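Local coordinates for protein HNH endonuclease (Geobacillus virus E2, PDB 5H0M) that probably cleaves DNA as a thermophilic phage nicking endonuclease of the HNH family, whose fold carries a zinc ion bound by four cysteines, at residues Cys76-Lys81 with Asn109-Cys114; Ala88-His93 with Ala116-Lys121. All blocks are in the same frame, centred on the assembly; numbering follows the deposited sequence.

Interaction 1. Residues Cys76-Lys81 with Asn109-Cys114; sequences CQHCLK and NLQSLC. With ZN (zinc ion), chain B.
C76 holds SG anti to its backbone N (chi1 175°), and C114 sets SG between its own backbone N and carbonyl carbon (chi1 73°); these torsions bring both sulfurs onto one zinc ion. C76 SG lies 2.3 Å from the metal and C114 SG 2.4 Å. C79 SG, from the first turn of helix 77-81, adds a third ligand, and C117 of helix 115-129 completes the four. The sulfur of C76 does more than bind zinc. It accepts the backbone N-H of C114 across the contact at 3.3 Å (N to SG), nearly straight at 164°, and caps its own helix by taking C79 N at 3.4 Å from the same SG. Beside this, Q77 N donates to S112 O at 2.9 Å, tying the helix start to the strand. Farther out, the H78 ring lies with one face over L113, whose CD2 sits 3.6 Å from the ring centroid in a CH-pi contact. The H78 and Q111 side chains cross at about a right angle, and H78 NE2 donates to Q111 OE1 at 2.8 Å, the donor standing above the amide carbonyl plane. The S112 hydroxyl is hydrogen-bonded to D72. The two N-H groups at C76 SG would be expected to draw off part of the charge left after zinc binding, which would probably stabilise the zinc-bound thiolate; C114 SG likewise caps the helix that follows it.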
loop_
_atom_site.group_PDB
_atom_site.type_symbol
_atom_site.label_atom_id
_atom_site.label_comp_id
_atom_site.label_asym_id
_atom_site.label_seq_id
_atom_site.Cartn_x
_atom_site.Cartn_y
_atom_site.Cartn_z
ATOM N N CYS A 76 -5.671 12.469 -0.025
ATOM C CA CYS A 76 -5.182 11.648 1.072
ATOM C C CYS A 76 -6.329 11.276 1.990
ATOM O O CYS A 76 -6.997 12.143 2.532
ATOM C CB CYS A 76 -4.110 12.368 1.863
ATOM S SG CYS A 76 -3.563 11.450 3.314
ATOM N N GLN A 77 -6.562 9.980 2.165
ATOM C CA GLN A 77 -7.705 9.504 2.957
ATOM C C GLN A 77 -7.507 9.647 4.449
ATOM O O GLN A 77 -8.478 9.761 5.183
ATOM C CB GLN A 77 -8.040 8.053 2.564
ATOM C CG GLN A 77 -8.448 7.917 1.106
ATOM C CD GLN A 77 -9.670 8.746 0.767
ATOM O OE1 GLN A 77 -9.603 9.738 0.026
ATOM N NE2 GLN A 77 -10.793 8.366 1.332
ATOM N N HIS A 78 -6.267 9.654 4.915
ATOM C CA HIS A 78 -6.023 9.888 6.336
ATOM C C HIS A 78 -6.228 11.347 6.674
ATOM O O HIS A 78 -6.890 11.655 7.656
ATOM C CB HIS A 78 -4.634 9.420 6.719
ATOM C CG HIS A 78 -4.500 7.938 6.708
ATOM N ND1 HIS A 78 -3.463 7.288 7.320
ATOM C CD2 HIS A 78 -5.300 6.972 6.195
ATOM C CE1 HIS A 78 -3.607 5.986 7.161
ATOM N NE2 HIS A 78 -4.715 5.771 6.476
ATOM N N CYS A 79 -5.707 12.239 5.845
ATOM C CA CYS A 79 -5.966 13.662 6.022
ATOM C C CYS A 79 -7.461 13.947 5.972
ATOM O O CYS A 79 -7.975 14.700 6.800
ATOM C CB CYS A 79 -5.249 14.475 4.944
ATOM S SG CYS A 79 -3.490 14.788 5.215
ATOM N N LEU A 80 -8.171 13.322 5.042
ATOM C CA LEU A 80 -9.609 13.575 4.923
ATOM C C LEU A 80 -10.347 13.197 6.214
ATOM O O LEU A 80 -11.233 13.930 6.682
ATOM C CB LEU A 80 -10.193 12.809 3.723
ATOM C CG LEU A 80 -11.604 13.194 3.279
ATOM C CD1 LEU A 80 -11.663 14.637 2.815
ATOM C CD2 LEU A 80 -12.054 12.255 2.167
ATOM N N LYS A 81 -9.979 12.072 6.804
ATOM C CA LYS A 81 -10.582 11.648 8.067
ATOM C C LYS A 81 -10.272 12.573 9.214
ATOM O O LYS A 81 -11.083 12.698 10.135
ATOM C CB LYS A 81 -10.202 10.219 8.373
ATOM C CG LYS A 81 -10.917 9.305 7.388
ATOM C CD LYS A 81 -10.622 7.825 7.538
ATOM C CE LYS A 81 -10.901 7.103 6.222
ATOM N NZ LYS A 81 -11.106 5.635 6.350
ATOM N N ASN A 109 -8.244 -2.747 0.868
ATOM C CA ASN A 109 -6.932 -2.834 1.491
ATOM C C ASN A 109 -5.991 -1.777 0.929
ATOM O O ASN A 109 -4.788 -1.874 1.128
ATOM C CB ASN A 109 -6.309 -4.217 1.269
ATOM C CG ASN A 109 -5.064 -4.439 2.097
ATOM O OD1 ASN A 109 -5.037 -4.099 3.282
ATOM N ND2 ASN A 109 -4.038 -5.021 1.499
ATOM N N LEU A 110 -6.530 -0.769 0.237
ATOM C CA LEU A 110 -5.677 0.241 -0.415
ATOM C C LEU A 110 -6.172 1.652 -0.121
ATOM O O LEU A 110 -7.374 1.910 -0.187
ATOM C CB LEU A 110 -5.663 -0.004 -1.931
ATOM C CG LEU A 110 -4.918 -1.259 -2.360
ATOM C CD1 LEU A 110 -5.270 -1.616 -3.789
ATOM C CD2 LEU A 110 -3.423 -1.133 -2.164
ATOM N N GLN A 111 -5.251 2.557 0.207
ATOM C CA GLN A 111 -5.608 3.949 0.445
ATOM C C GLN A 111 -4.647 4.899 -0.243
ATOM O O GLN A 111 -3.440 4.689 -0.238
ATOM C CB GLN A 111 -5.636 4.278 1.935
ATOM C CG GLN A 111 -6.555 3.419 2.760
ATOM C CD GLN A 111 -6.575 3.876 4.205
ATOM O OE1 GLN A 111 -5.637 3.605 4.964
ATOM N NE2 GLN A 111 -7.627 4.577 4.583
ATOM N N SER A 112 -5.200 5.972 -0.788
ATOM C CA SER A 112 -4.392 7.063 -1.314
ATOM C C SER A 112 -3.922 7.920 -0.146
ATOM O O SER A 112 -4.732 8.279 0.713
ATOM C CB SER A 112 -5.235 7.926 -2.251
ATOM O OG SER A 112 -5.838 7.135 -3.276
ATOM N N LEU A 113 -2.618 8.221 -0.112
ATOM C CA LEU A 113 -1.982 8.928 1.014
ATOM C C LEU A 113 -1.045 10.018 0.528
ATOM O O LEU A 113 -0.442 9.905 -0.537
ATOM C CB LEU A 113 -1.159 7.972 1.886
ATOM C CG LEU A 113 -1.908 6.808 2.560
ATOM C CD1 LEU A 113 -0.919 5.960 3.333
ATOM C CD2 LEU A 113 -3.016 7.315 3.465
ATOM N N CYS A 114 -0.933 11.072 1.337
ATOM C CA CYS A 114 0.125 12.057 1.171
ATOM C C CYS A 114 1.415 11.497 1.766
ATOM O O CYS A 114 1.424 10.456 2.417
ATOM C CB CYS A 114 -0.257 13.386 1.834
ATOM S SG CYS A 114 -0.215 13.391 3.628
HETATM ZN ZN ZN B . -2.320 12.927 4.571
#

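Interaction 2. Residues Ala88-His93 with Ala116-Lys121; sequences AVIVDH and ACHNRK. With ZN (zinc ion), chain B.
K121 and D92 meet tip to tip in a salt bridge whose ammonium stands above the carboxylate plane, 54° out of it. K121 NZ lies 3.1 Å from D92 OD2 and also donates to H93 O at 2.8 Å. The bend at the end of the lysine chain (chi4 -65°) places NZ for both bonds, and this buried nitrogen is also salt-bridged to D125 and hydrogen-bonded to I94 O. One turn earlier, H118 leaves the helix with CG anti to the backbone N (chi1 -176°), which carries CG up to I90. I90 comes over one face of the H118 ring with CD1, while its CG2 packs 4.1 Å from H118 CB. The D92 and H118 side chains cross at about a right angle, D92 OD2 lying 3.6 Å from H118 CD2. The polar ends of the two residues are joined by one water, 2.9 Å from H118 NE2 and donating to D92 OD1 at 3.0 Å. The H93 ring, whose NE2 bonds to the carbonyl of R104, meets that of W61. Strand 90-93 and helix 116-121 run nearly parallel, their axes 9.9 Å apart. Together with strand 110-113 they make the beta-beta-alpha metal finger of HNH nucleases; H93, N109 and H118 probably supply the His-Asn-His of the family name, with D92 just before the first histidine, and the water between D92 and H118 is consistent with the place where relatives hold a catalytic metal.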
loop_
_atom_site.group_PDB
_atom_site.type_symbol
_atom_site.label_atom_id
_atom_site.label_comp_id
_atom_site.label_asym_id
_atom_site.label_seq_id
_atom_site.Cartn_x
_atom_site.Cartn_y
_atom_site.Cartn_z
ATOM N N ALA A 88 -3.020 13.334 -2.611
ATOM C CA ALA A 88 -2.328 12.057 -2.458
ATOM C C ALA A 88 -1.189 11.930 -3.448
ATOM O O ALA A 88 -1.307 12.368 -4.589
ATOM C CB ALA A 88 -3.291 10.914 -2.647
ATOM N N VAL A 89 -0.116 11.277 -3.013
ATOM C CA VAL A 89 1.061 11.023 -3.846
ATOM C C VAL A 89 1.408 9.546 -3.991
ATOM O O VAL A 89 2.269 9.193 -4.800
ATOM C CB VAL A 89 2.304 11.769 -3.332
ATOM C CG1 VAL A 89 2.071 13.276 -3.398
ATOM C CG2 VAL A 89 2.706 11.334 -1.937
ATOM N N ILE A 90 0.730 8.685 -3.233
ATOM C CA ILE A 90 1.057 7.261 -3.231
ATOM C C ILE A 90 -0.191 6.484 -2.847
ATOM O O ILE A 90 -1.047 7.011 -2.150
ATOM C CB ILE A 90 2.243 6.990 -2.280
ATOM C CG1 ILE A 90 2.850 5.611 -2.531
ATOM C CG2 ILE A 90 1.848 7.197 -0.841
ATOM C CD1 ILE A 90 4.226 5.458 -1.925
ATOM N N VAL A 91 -0.303 5.254 -3.337
ATOM C CA VAL A 91 -1.337 4.332 -2.884
ATOM C C VAL A 91 -0.643 3.258 -2.061
ATOM O O VAL A 91 0.288 2.610 -2.562
ATOM C CB VAL A 91 -2.093 3.691 -4.055
ATOM C CG1 VAL A 91 -3.096 2.661 -3.580
ATOM C CG2 VAL A 91 -2.820 4.758 -4.851
ATOM N N ASP A 92 -1.098 3.080 -0.821
ATOM C CA ASP A 92 -0.473 2.132 0.124
ATOM C C ASP A 92 -1.438 1.016 0.520
ATOM O O ASP A 92 -2.645 1.235 0.674
ATOM C CB ASP A 92 0.001 2.857 1.388
ATOM C CG ASP A 92 1.004 2.038 2.223
ATOM O OD1 ASP A 92 1.696 1.136 1.680
ATOM O OD2 ASP A 92 1.118 2.315 3.432
ATOM N N HIS A 93 -0.866 -0.171 0.703
ATOM C CA HIS A 93 -1.570 -1.316 1.275
ATOM C C HIS A 93 -1.776 -1.123 2.759
ATOM O O HIS A 93 -0.820 -0.820 3.482
ATOM C CB HIS A 93 -0.771 -2.590 1.030
ATOM C CG HIS A 93 -0.737 -3.002 -0.408
ATOM N ND1 HIS A 93 0.128 -2.446 -1.315
ATOM C CD2 HIS A 93 -1.488 -3.892 -1.097
ATOM C CE1 HIS A 93 -0.079 -2.983 -2.506
ATOM N NE2 HIS A 93 -1.065 -3.853 -2.403
ATOM N N ALA A 116 3.360 12.668 4.204
ATOM C CA ALA A 116 3.384 12.723 5.657
ATOM C C ALA A 116 2.585 11.592 6.273
ATOM O O ALA A 116 3.017 10.980 7.246
ATOM C CB ALA A 116 2.894 14.072 6.172
ATOM N N CYS A 117 1.415 11.308 5.702
ATOM C CA CYS A 117 0.597 10.205 6.193
ATOM C C CYS A 117 1.222 8.853 5.875
ATOM O O CYS A 117 1.120 7.937 6.664
ATOM C CB CYS A 117 -0.820 10.302 5.649
ATOM S SG CYS A 117 -1.733 11.660 6.437
ATOM N N HIS A 118 1.894 8.721 4.741
ATOM C CA HIS A 118 2.608 7.473 4.444
ATOM C C HIS A 118 3.740 7.246 5.446
ATOM O O HIS A 118 3.959 6.133 5.930
ATOM C CB HIS A 118 3.155 7.475 3.023
ATOM C CG HIS A 118 3.818 6.187 2.646
ATOM N ND1 HIS A 118 5.184 6.064 2.548
ATOM C CD2 HIS A 118 3.308 4.964 2.366
ATOM C CE1 HIS A 118 5.486 4.821 2.208
ATOM N NE2 HIS A 118 4.366 4.138 2.083
ATOM N N ASN A 119 4.457 8.318 5.789
ATOM C CA ASN A 119 5.514 8.237 6.788
ATOM C C ASN A 119 4.970 7.855 8.158
ATOM O O ASN A 119 5.534 6.998 8.854
ATOM C CB ASN A 119 6.238 9.581 6.854
ATOM C CG ASN A 119 7.431 9.554 7.778
ATOM O OD1 ASN A 119 8.449 8.920 7.476
ATOM N ND2 ASN A 119 7.318 10.238 8.913
ATOM N N ARG A 120 3.865 8.472 8.556
ATOM C CA ARG A 120 3.230 8.142 9.826
ATOM C C ARG A 120 2.804 6.684 9.837
ATOM O O ARG A 120 3.021 5.975 10.815
ATOM C CB ARG A 120 2.025 9.058 10.090
ATOM C CG ARG A 120 1.187 8.655 11.280
ATOM C CD ARG A 120 0.132 9.670 11.651
ATOM N NE ARG A 120 -0.802 9.951 10.562
ATOM C CZ ARG A 120 -1.851 10.765 10.660
ATOM N NH1 ARG A 120 -2.120 11.394 11.803
ATOM N NH2 ARG A 120 -2.648 10.954 9.613
ATOM N N LYS A 121 2.172 6.250 8.751
ATOM C CA LYS A 121 1.677 4.875 8.656
ATOM C C LYS A 121 2.826 3.885 8.709
ATOM O O LYS A 121 2.695 2.802 9.289
ATOM C CB LYS A 121 0.866 4.650 7.388
ATOM C CG LYS A 121 0.346 3.216 7.252
ATOM C CD LYS A 121 -0.677 3.075 6.155
ATOM C CE LYS A 121 -1.154 1.629 6.092
ATOM N NZ LYS A 121 -0.100 0.656 5.701
HETATM ZN ZN ZN B . -2.320 12.927 4.571
HETATM O O HOH W 1 4.650 1.236 2.114
#

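Interactions 1 and 2, centred about 7 Å apart, share the two-stranded antiparallel sheet and both touch the zinc ion. Strand 110-113, which faces helix 77-81 in interaction 1, pairs with strand 90-93 of interaction 2: L113 N to I90 O and L113 O to V89 N are each 2.8 Å. V89 and I90 both sit opposite L113, making a classic beta bulge. L110 CD2 packs on H93 CD2 at 3.5 Å, and S112 CB on A88 CB at 3.6 Å. The zinc ties the start of helix 77-81 to the turn from strand 110-113 into helix 115-129; strand 90-93, with D92 and H93 of the probable active site, is joined by its pairing with 110-113.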